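Local coordinates for protein putative drug/sodium antiporter (Escherichia coli, PDB 4Z3N) that is a MATE-family membrane transporter implicated in moving the genotoxin colibactin, probably as an antiporter, at residues A123-A134 / Y155-M166; M35-T45 / G179-S188. All blocks are in the same frame, centred on the assembly; numbering follows the deposited sequence.

Contact 1. Residues A123-A134 / Y155-M166; sequences AIVITVLGYVYA and YYYSLLTVFSIM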
loop_
_atom_site.group_PDB
_atom_site.type_symbol
_atom_site.label_atom_id
_atom_site.label_comp_id
_atom_site.label_asym_id
_atom_site.label_seq_id
_atom_site.Cartn_x
_atom_site.Cartn_y
_atom_site.Cartn_z
ATOM N N ALA A 123 6.660 17.699 -2.540
ATOM C CA ALA A 123 6.979 18.073 -1.151
ATOM C C ALA A 123 6.699 19.559 -0.863
ATOM O O ALA A 123 6.173 19.912 0.187
ATOM C CB ALA A 123 8.444 17.732 -0.819
ATOM N N ILE A 124 7.060 20.418 -1.813
ATOM C CA ILE A 124 6.760 21.849 -1.746
ATOM C C ILE A 124 5.254 22.154 -1.699
ATOM O O ILE A 124 4.779 22.852 -0.809
ATOM C CB ILE A 124 7.356 22.599 -2.950
ATOM C CG1 ILE A 124 8.880 22.478 -2.971
ATOM C CG2 ILE A 124 6.918 24.051 -2.932
ATOM C CD1 ILE A 124 9.526 23.111 -4.207
ATOM N N VAL A 125 4.509 21.661 -2.675
ATOM C CA VAL A 125 3.071 21.875 -2.686
ATOM C C VAL A 125 2.432 21.382 -1.377
ATOM O O VAL A 125 1.558 22.035 -0.820
ATOM C CB VAL A 125 2.410 21.170 -3.903
ATOM C CG1 VAL A 125 0.898 21.400 -3.909
ATOM C CG2 VAL A 125 3.041 21.663 -5.202
ATOM N N ILE A 126 2.889 20.241 -0.875
ATOM C CA ILE A 126 2.313 19.659 0.335
ATOM C C ILE A 126 2.683 20.424 1.625
ATOM O O ILE A 126 1.849 20.573 2.518
ATOM C CB ILE A 126 2.728 18.173 0.489
ATOM C CG1 ILE A 126 2.109 17.326 -0.621
ATOM C CG2 ILE A 126 2.293 17.631 1.847
ATOM C CD1 ILE A 126 2.516 15.855 -0.562
ATOM N N THR A 127 3.929 20.892 1.725
ATOM C CA THR A 127 4.364 21.683 2.878
ATOM C C THR A 127 3.760 23.090 2.852
ATOM O O THR A 127 3.465 23.675 3.896
ATOM C CB THR A 127 5.914 21.815 2.964
ATOM O OG1 THR A 127 6.456 22.098 1.672
ATOM C CG2 THR A 127 6.553 20.540 3.489
ATOM N N VAL A 128 3.586 23.641 1.663
ATOM C CA VAL A 128 3.076 24.993 1.555
ATOM C C VAL A 128 1.567 25.055 1.789
ATOM O O VAL A 128 1.096 25.867 2.580
ATOM C CB VAL A 128 3.432 25.591 0.195
ATOM C CG1 VAL A 128 2.885 27.006 0.079
ATOM C CG2 VAL A 128 4.935 25.586 0.031
ATOM N N LEU A 129 0.815 24.195 1.111
ATOM C CA LEU A 129 -0.610 24.065 1.380
ATOM C C LEU A 129 -0.837 23.441 2.744
ATOM O O LEU A 129 -1.874 23.658 3.373
ATOM C CB LEU A 129 -1.300 23.222 0.312
ATOM C CG LEU A 129 -1.822 24.033 -0.867
ATOM C CD1 LEU A 129 -0.655 24.662 -1.620
ATOM C CD2 LEU A 129 -2.650 23.154 -1.778
ATOM N N GLY A 130 0.132 22.652 3.193
ATOM C CA GLY A 130 0.083 22.093 4.529
ATOM C C GLY A 130 0.035 23.208 5.554
ATOM O O GLY A 130 -0.858 23.249 6.397
ATOM N N TYR A 131 0.991 24.126 5.445
ATOM C CA TYR A 131 1.146 25.243 6.365
ATOM C C TYR A 131 -0.061 26.182 6.408
ATOM O O TYR A 131 -0.609 26.446 7.479
ATOM C CB TYR A 131 2.405 26.037 5.988
ATOM C CG TYR A 131 2.753 27.168 6.934
ATOM C CD1 TYR A 131 2.969 28.457 6.456
ATOM C CD2 TYR A 131 2.866 26.948 8.302
ATOM C CE1 TYR A 131 3.292 29.496 7.313
ATOM C CE2 TYR A 131 3.186 27.984 9.169
ATOM C CZ TYR A 131 3.399 29.256 8.668
ATOM O OH TYR A 131 3.719 30.288 9.526
ATOM N N VAL A 132 -0.466 26.682 5.242
ATOM C CA VAL A 132 -1.406 27.795 5.170
ATOM C C VAL A 132 -2.823 27.346 5.473
ATOM O O VAL A 132 -3.608 28.087 6.066
ATOM C CB VAL A 132 -1.369 28.479 3.787
ATOM C CG1 VAL A 132 0.062 28.887 3.425
ATOM C CG2 VAL A 132 -1.938 27.564 2.736
ATOM N N TYR A 133 -3.151 26.131 5.062
ATOM C CA TYR A 133 -4.458 25.562 5.361
ATOM C C TYR A 133 -4.412 24.687 6.604
ATOM O O TYR A 133 -5.365 23.974 6.896
ATOM C CB TYR A 133 -5.003 24.797 4.154
ATOM C CG TYR A 133 -5.624 25.728 3.136
ATOM C CD1 TYR A 133 -4.841 26.363 2.175
ATOM C CD2 TYR A 133 -6.988 26.007 3.161
ATOM C CE1 TYR A 133 -5.401 27.233 1.248
ATOM C CE2 TYR A 133 -7.560 26.875 2.238
ATOM C CZ TYR A 133 -6.763 27.484 1.282
ATOM O OH TYR A 133 -7.338 28.342 0.368
ATOM N N ALA A 134 -3.286 24.729 7.315
ATOM C CA ALA A 134 -3.089 23.934 8.535
ATOM C C ALA A 134 -4.269 23.981 9.509
ATOM O O ALA A 134 -4.745 22.943 9.968
ATOM C CB ALA A 134 -1.813 24.384 9.252
ATOM N N TYR A 155 1.558 18.050 13.779
ATOM C CA TYR A 155 1.212 18.298 12.396
ATOM C C TYR A 155 2.382 18.985 11.679
ATOM O O TYR A 155 2.790 18.589 10.584
ATOM C CB TYR A 155 -0.061 19.142 12.311
ATOM C CG TYR A 155 -0.393 19.648 10.910
ATOM C CD1 TYR A 155 -1.041 18.835 9.982
ATOM C CD2 TYR A 155 -0.078 20.944 10.527
ATOM C CE1 TYR A 155 -1.356 19.303 8.719
ATOM C CE2 TYR A 155 -0.386 21.415 9.266
ATOM C CZ TYR A 155 -1.024 20.592 8.369
ATOM O OH TYR A 155 -1.322 21.063 7.114
ATOM N N TYR A 156 2.924 20.004 12.324
ATOM C CA TYR A 156 4.066 20.745 11.820
ATOM C C TYR A 156 5.340 19.887 11.691
ATOM O O TYR A 156 6.057 19.970 10.705
ATOM C CB TYR A 156 4.324 21.935 12.740
ATOM C CG TYR A 156 3.450 23.153 12.491
ATOM C CD1 TYR A 156 2.881 23.407 11.239
ATOM C CD2 TYR A 156 3.221 24.068 13.513
ATOM C CE1 TYR A 156 2.101 24.542 11.027
ATOM C CE2 TYR A 156 2.445 25.192 13.315
ATOM C CZ TYR A 156 1.888 25.434 12.083
ATOM O OH TYR A 156 1.122 26.578 11.944
ATOM N N TYR A 157 5.623 19.067 12.693
ATOM C CA TYR A 157 6.755 18.160 12.610
ATOM C C TYR A 157 6.548 17.173 11.454
ATOM O O TYR A 157 7.496 16.841 10.735
ATOM C CB TYR A 157 6.951 17.411 13.934
ATOM C CG TYR A 157 7.345 18.291 15.110
ATOM C CD1 TYR A 157 8.058 19.465 14.921
ATOM C CD2 TYR A 157 7.012 17.932 16.412
ATOM C CE1 TYR A 157 8.432 20.260 15.991
ATOM C CE2 TYR A 157 7.372 18.724 17.491
ATOM C CZ TYR A 157 8.086 19.887 17.276
ATOM O OH TYR A 157 8.447 20.683 18.354
ATOM N N SER A 158 5.311 16.716 11.280
ATOM C CA SER A 158 4.932 15.888 10.133
ATOM C C SER A 158 5.276 16.530 8.773
ATOM O O SER A 158 5.699 15.848 7.842
ATOM C CB SER A 158 3.426 15.584 10.169
ATOM O OG SER A 158 3.062 14.749 11.258
ATOM N N LEU A 159 5.066 17.840 8.662
ATOM C CA LEU A 159 5.398 18.574 7.448
ATOM C C LEU A 159 6.911 18.564 7.211
ATOM O O LEU A 159 7.377 18.573 6.069
ATOM C CB LEU A 159 4.881 20.023 7.515
ATOM C CG LEU A 159 3.371 20.329 7.551
ATOM C CD1 LEU A 159 3.119 21.843 7.532
ATOM C CD2 LEU A 159 2.600 19.668 6.421
ATOM N N LEU A 160 7.682 18.536 8.290
ATOM C CA LEU A 160 9.128 18.567 8.150
ATOM C C LEU A 160 9.676 17.238 7.630
ATOM O O LEU A 160 10.831 17.144 7.263
ATOM C CB LEU A 160 9.791 18.935 9.483
ATOM C CG LEU A 160 9.554 20.365 9.989
ATOM C CD1 LEU A 160 10.334 20.579 11.265
ATOM C CD2 LEU A 160 9.913 21.412 8.961
ATOM N N THR A 161 8.842 16.211 7.622
ATOM C CA THR A 161 9.255 14.897 7.176
ATOM C C THR A 161 8.939 14.599 5.697
ATOM O O THR A 161 9.418 13.615 5.147
ATOM C CB THR A 161 8.593 13.823 8.043
ATOM O OG1 THR A 161 7.209 13.718 7.680
ATOM C CG2 THR A 161 8.723 14.188 9.513
ATOM N N VAL A 162 8.161 15.464 5.057
ATOM C CA VAL A 162 7.622 15.200 3.720
ATOM C C VAL A 162 8.658 14.907 2.612
ATOM O O VAL A 162 8.574 13.875 1.943
ATOM C CB VAL A 162 6.745 16.383 3.269
ATOM C CG1 VAL A 162 6.308 16.219 1.798
ATOM C CG2 VAL A 162 5.548 16.513 4.187
ATOM N N PHE A 163 9.613 15.811 2.408
ATOM C CA PHE A 163 10.603 15.627 1.363
ATOM C C PHE A 163 11.386 14.333 1.574
ATOM O O PHE A 163 11.683 13.617 0.620
ATOM C CB PHE A 163 11.549 16.827 1.290
ATOM C CG PHE A 163 12.546 16.750 0.161
ATOM C CD1 PHE A 163 12.132 16.446 -1.135
ATOM C CD2 PHE A 163 13.898 17.005 0.388
ATOM C CE1 PHE A 163 13.035 16.387 -2.174
ATOM C CE2 PHE A 163 14.816 16.951 -0.650
ATOM C CZ PHE A 163 14.381 16.638 -1.934
ATOM N N SER A 164 11.689 14.013 2.823
ATOM C CA SER A 164 12.464 12.818 3.129
ATOM C C SER A 164 11.656 11.564 2.807
ATOM O O SER A 164 12.190 10.594 2.251
ATOM C CB SER A 164 12.903 12.820 4.598
ATOM O OG SER A 164 13.013 14.154 5.090
ATOM N N ILE A 165 10.372 11.590 3.148
ATOM C CA ILE A 165 9.459 10.509 2.798
ATOM C C ILE A 165 9.324 10.347 1.270
ATOM O O ILE A 165 9.365 9.226 0.744
ATOM C CB ILE A 165 8.048 10.734 3.399
ATOM C CG1 ILE A 165 8.124 10.964 4.911
ATOM C CG2 ILE A 165 7.128 9.567 3.067
ATOM C CD1 ILE A 165 8.958 9.923 5.649
ATOM N N MET A 166 9.151 11.457 0.557
ATOM C CA MET A 166 9.085 11.401 -0.903
ATOM C C MET A 166 10.366 10.813 -1.488
ATOM O O MET A 166 10.316 10.016 -2.417
ATOM C CB MET A 166 8.829 12.789 -1.496
ATOM C CG MET A 166 7.548 13.446 -1.005
ATOM S SD MET A 166 6.008 12.597 -1.470
ATOM C CE MET A 166 5.381 11.956 0.085
#
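Tyr155 lies edge-on to the chain at Gly130, its hydroxyl donating a hydrogen bond to Gly130 O in the plane of the ring; the modelled length is implausibly short and therefore doubtful. With CG anti to the backbone N (chi1 171°), the ring reaches across to the point where helix 107-132 ends, and Ala134, just beyond it, sets CB against CE2. Gly130, having no side chain, admits the fork of Leu159: CD2 lies 4.0 Å from Gly130 CA, while CD1 lies 3.8 Å from Tyr131 N. Tyr156 CE1 comes in at the edge of the Tyr131 ring, 3.7 Å from Tyr131 CD2, the two planes inclined at 44°. Farther along, Val162 straddles two neighbours, sending CG1 to within 3.7 Å of Ala123 CB and CG2 to within 4.2 Å of Ile126 CG2. Ala123 is small enough to let the backbone of Phe163 come close, Ala123 CB lying 3.7 Å from Phe163 CA. Thr127 turns its methyl to Leu159 O, and OG1 finds its acceptor at home, Ala123 O, 2.7 Å away. The segments thus form an antiparallel helix pair of the MATE transmembrane bundle, its second arm broken at a type I turn from Leu159 to Val162. Helix 75-101 flanks it, Ile84 touching Ile126 and Met166 and Leu81 touching Val162, while Phe218 of helix 209-232 packs on Thr161 and Ser164.

Contact 2. Residues M35-T45 / G179-S188; sequences MALPMFVGMLT and GKIMVIMKAS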
loop_
_atom_site.group_PDB
_atom_site.type_symbol
_atom_site.label_atom_id
_atom_site.label_comp_id
_atom_site.label_asym_id
_atom_site.label_seq_id
_atom_site.Cartn_x
_atom_site.Cartn_y
_atom_site.Cartn_z
ATOM N N MET A 35 12.094 -12.385 -5.645
ATOM C CA MET A 35 11.900 -10.956 -5.589
ATOM C C MET A 35 10.904 -10.537 -4.522
ATOM O O MET A 35 11.076 -9.491 -3.883
ATOM C CB MET A 35 11.451 -10.455 -6.944
ATOM C CG MET A 35 12.520 -10.565 -7.995
ATOM S SD MET A 35 11.887 -10.038 -9.576
ATOM C CE MET A 35 11.764 -8.269 -9.333
ATOM N N ALA A 36 9.854 -11.336 -4.331
ATOM C CA ALA A 36 8.784 -10.960 -3.397
ATOM C C ALA A 36 9.122 -11.255 -1.952
ATOM O O ALA A 36 8.571 -10.617 -1.072
ATOM C CB ALA A 36 7.488 -11.637 -3.758
ATOM N N LEU A 37 9.991 -12.229 -1.692
ATOM C CA LEU A 37 10.270 -12.607 -0.299
ATOM C C LEU A 37 11.038 -11.530 0.470
ATOM O O LEU A 37 10.672 -11.208 1.599
ATOM C CB LEU A 37 11.022 -13.933 -0.220
ATOM C CG LEU A 37 10.186 -15.219 -0.299
ATOM C CD1 LEU A 37 11.026 -16.404 0.137
ATOM C CD2 LEU A 37 8.895 -15.139 0.523
ATOM N N PRO A 38 12.109 -10.979 -0.131
ATOM C CA PRO A 38 12.820 -9.845 0.480
ATOM C C PRO A 38 11.891 -8.680 0.752
ATOM O O PRO A 38 12.042 -7.989 1.757
ATOM C CB PRO A 38 13.851 -9.456 -0.582
ATOM C CG PRO A 38 14.065 -10.701 -1.371
ATOM C CD PRO A 38 12.761 -11.437 -1.369
ATOM N N MET A 39 10.948 -8.471 -0.164
ATOM C CA MET A 39 9.975 -7.382 -0.079
ATOM C C MET A 39 9.031 -7.600 1.090
ATOM O O MET A 39 8.649 -6.659 1.781
ATOM C CB MET A 39 9.171 -7.254 -1.379
ATOM C CG MET A 39 8.251 -6.046 -1.399
ATOM S SD MET A 39 9.090 -4.466 -1.085
ATOM C CE MET A 39 9.971 -4.220 -2.624
ATOM N N PHE A 40 8.657 -8.854 1.300
ATOM C CA PHE A 40 7.828 -9.199 2.428
ATOM C C PHE A 40 8.580 -9.010 3.758
ATOM O O PHE A 40 7.984 -8.583 4.748
ATOM C CB PHE A 40 7.311 -10.633 2.288
ATOM C CG PHE A 40 6.336 -11.028 3.354
ATOM C CD1 PHE A 40 5.042 -10.527 3.354
ATOM C CD2 PHE A 40 6.713 -11.893 4.373
ATOM C CE1 PHE A 40 4.125 -10.896 4.357
ATOM C CE2 PHE A 40 5.807 -12.259 5.387
ATOM C CZ PHE A 40 4.515 -11.764 5.371
ATOM N N VAL A 41 9.874 -9.313 3.792
ATOM C CA VAL A 41 10.632 -9.136 5.030
ATOM C C VAL A 41 10.662 -7.653 5.357
ATOM O O VAL A 41 10.475 -7.249 6.508
ATOM C CB VAL A 41 12.083 -9.686 4.943
ATOM C CG1 VAL A 41 12.911 -9.188 6.119
ATOM C CG2 VAL A 41 12.083 -11.212 4.902
ATOM N N GLY A 42 10.875 -6.848 4.320
ATOM C CA GLY A 42 10.864 -5.401 4.451
ATOM C C GLY A 42 9.557 -4.910 5.040
ATOM O O GLY A 42 9.529 -3.957 5.820
ATOM N N MET A 43 8.465 -5.573 4.673
ATOM C CA MET A 43 7.154 -5.148 5.129
ATOM C C MET A 43 6.966 -5.522 6.589
ATOM O O MET A 43 6.334 -4.800 7.327
ATOM C CB MET A 43 6.056 -5.746 4.258
ATOM C CG MET A 43 5.933 -5.080 2.898
ATOM S SD MET A 43 4.776 -5.905 1.773
ATOM C CE MET A 43 5.469 -5.456 0.184
ATOM N N LEU A 44 7.543 -6.633 7.014
ATOM C CA LEU A 44 7.454 -6.991 8.417
ATOM C C LEU A 44 8.217 -5.984 9.290
ATOM O O LEU A 44 7.735 -5.638 10.370
ATOM C CB LEU A 44 7.967 -8.411 8.662
ATOM C CG LEU A 44 7.098 -9.582 8.187
ATOM C CD1 LEU A 44 7.671 -10.915 8.664
ATOM C CD2 LEU A 44 5.660 -9.429 8.639
ATOM N N THR A 45 9.380 -5.506 8.830
ATOM C CA THR A 45 10.140 -4.506 9.590
ATOM C C THR A 45 9.260 -3.322 9.981
ATOM O O THR A 45 9.360 -2.803 11.096
ATOM C CB THR A 45 11.366 -3.912 8.822
ATOM O OG1 THR A 45 10.915 -3.029 7.788
ATOM C CG2 THR A 45 12.279 -4.974 8.252
ATOM N N GLY A 179 15.043 -4.423 -10.042
ATOM C CA GLY A 179 14.933 -5.758 -9.484
ATOM C C GLY A 179 15.910 -6.047 -8.351
ATOM O O GLY A 179 16.165 -7.209 -8.022
ATOM N N LYS A 180 16.463 -5.007 -7.734
ATOM C CA LYS A 180 17.345 -5.263 -6.608
ATOM C C LYS A 180 16.629 -5.021 -5.275
ATOM O O LYS A 180 16.715 -3.941 -4.692
ATOM C CB LYS A 180 18.573 -4.353 -6.727
ATOM C CG LYS A 180 19.261 -4.419 -8.096
ATOM C CD LYS A 180 19.853 -5.820 -8.340
ATOM C CE LYS A 180 20.160 -6.081 -9.817
ATOM N NZ LYS A 180 20.544 -7.496 -10.089
ATOM N N ILE A 181 16.040 -6.078 -4.732
ATOM C CA ILE A 181 15.171 -5.919 -3.578
ATOM C C ILE A 181 15.920 -6.131 -2.277
ATOM O O ILE A 181 15.461 -5.731 -1.210
ATOM C CB ILE A 181 13.989 -6.894 -3.633
ATOM C CG1 ILE A 181 13.343 -6.862 -5.023
ATOM C CG2 ILE A 181 12.987 -6.604 -2.498
ATOM C CD1 ILE A 181 13.001 -5.480 -5.508
ATOM N N MET A 182 17.099 -6.727 -2.385
ATOM C CA MET A 182 17.916 -7.028 -1.230
ATOM C C MET A 182 18.388 -5.720 -0.618
ATOM O O MET A 182 18.531 -5.598 0.596
ATOM C CB MET A 182 19.097 -7.914 -1.628
ATOM C CG MET A 182 18.678 -9.305 -2.054
ATOM S SD MET A 182 17.949 -10.222 -0.689
ATOM C CE MET A 182 19.241 -10.002 0.547
ATOM N N VAL A 183 18.603 -4.730 -1.472
ATOM C CA VAL A 183 18.991 -3.412 -1.007
ATOM C C VAL A 183 17.827 -2.789 -0.248
ATOM O O VAL A 183 18.024 -2.101 0.753
ATOM C CB VAL A 183 19.419 -2.521 -2.173
ATOM C CG1 VAL A 183 19.743 -1.116 -1.686
ATOM C CG2 VAL A 183 20.614 -3.158 -2.874
ATOM N N ILE A 184 16.615 -3.063 -0.721
ATOM C CA ILE A 184 15.408 -2.602 -0.059
ATOM C C ILE A 184 15.213 -3.364 1.253
ATOM O O ILE A 184 14.838 -2.773 2.268
ATOM C CB ILE A 184 14.170 -2.775 -0.956
ATOM C CG1 ILE A 184 14.255 -1.836 -2.163
ATOM C CG2 ILE A 184 12.904 -2.518 -0.172
ATOM C CD1 ILE A 184 13.089 -1.946 -3.120
ATOM N N MET A 185 15.503 -4.664 1.249
ATOM C CA MET A 185 15.300 -5.459 2.455
ATOM C C MET A 185 16.323 -5.104 3.523
ATOM O O MET A 185 15.994 -5.091 4.708
ATOM C CB MET A 185 15.366 -6.962 2.175
ATOM C CG MET A 185 15.013 -7.794 3.422
ATOM S SD MET A 185 15.571 -9.520 3.412
ATOM C CE MET A 185 17.327 -9.296 3.148
ATOM N N LYS A 186 17.559 -4.827 3.093
ATOM C CA LYS A 186 18.643 -4.453 4.003
ATOM C C LYS A 186 18.444 -3.037 4.538
ATOM O O LYS A 186 18.614 -2.798 5.732
ATOM C CB LYS A 186 19.998 -4.579 3.315
ATOM C CG LYS A 186 20.463 -6.023 3.142
ATOM C CD LYS A 186 21.747 -6.095 2.322
ATOM C CE LYS A 186 21.883 -7.425 1.576
ATOM N NZ LYS A 186 22.950 -7.357 0.525
ATOM N N ALA A 187 18.060 -2.110 3.665
ATOM C CA ALA A 187 17.670 -0.776 4.110
ATOM C C ALA A 187 16.591 -0.869 5.176
ATOM O O ALA A 187 16.661 -0.204 6.212
ATOM C CB ALA A 187 17.185 0.062 2.948
ATOM N N SER A 188 15.584 -1.693 4.917
ATOM C CA SER A 188 14.480 -1.855 5.853
ATOM C C SER A 188 14.961 -2.323 7.236
ATOM O O SER A 188 14.560 -1.782 8.268
ATOM C CB SER A 188 13.451 -2.842 5.287
ATOM O OG SER A 188 12.534 -2.179 4.433
#
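The ring of Pro38 is the bump that presses between Ile181, Met182 and Met185. Its CB lies 3.5 Å from Ile181 CG2 and 4.0 Å from Met185 CB, and its CG reaches Met182 SD. Ile181 sends CG2 anti to its backbone N, into the notch between Pro38 and Met39; CG2 of Ile181 lies 3.6 Å from Met39 N. Met39, bent at both chi2 and chi3, curls its CE methyl round to close that notch, 3.8 Å from Ile181 CG2 and 3.9 Å from Ile184 CD1; a flexible thioether suits such an irregular hollow. The proline kinks helix 28-56, since its nitrogen has no hydrogen bond to the turn before. The two helices run side by side at 17°, a parallel pair in a MATE-type helical bundle, with segment axes approaching to 8.3 Å. Glycine makes the next hollow: at Gly42 the backbone is bare, and Ser188 rests its small side chain there, OG 3.6 Å from Gly42 CA. Beside this, Met185 crosses Val41 at a slant, CG and SD against the valine's CB and CG1. Thr45 meets Ser188 through both OG1 and CG2, while OG1 bonds to Gly42 O at 2.6 Å, tilted 25° off the carbonyl plane. At the other end, Met35 bends its CE toward Gly179, whose positive phi serves a Schellman motif; Ala312 and Thr315 of helix 286-322 lie against the same methionine.

From the N terminus, the chain first enters helix 28-56, which supplies residues 35-45 of contact 2 and waits for its partner until residues 179-188. Within the long loop so closed lies contact 1, nested entirely inside it, where 123-134 meets 155-166 after only 20 intervening residues. Contact 1 therefore joins close neighbours in sequence, helix 107-132 with helices 149-159 and 162-177, whereas contact 2 brings the first helix against helix 181-204. Because helix 162-177 leads directly into helix 181-204, the chain passes from one contact to the other. Their centres lie 27 Å apart and they do not touch, yet both fall within the first MatE family region.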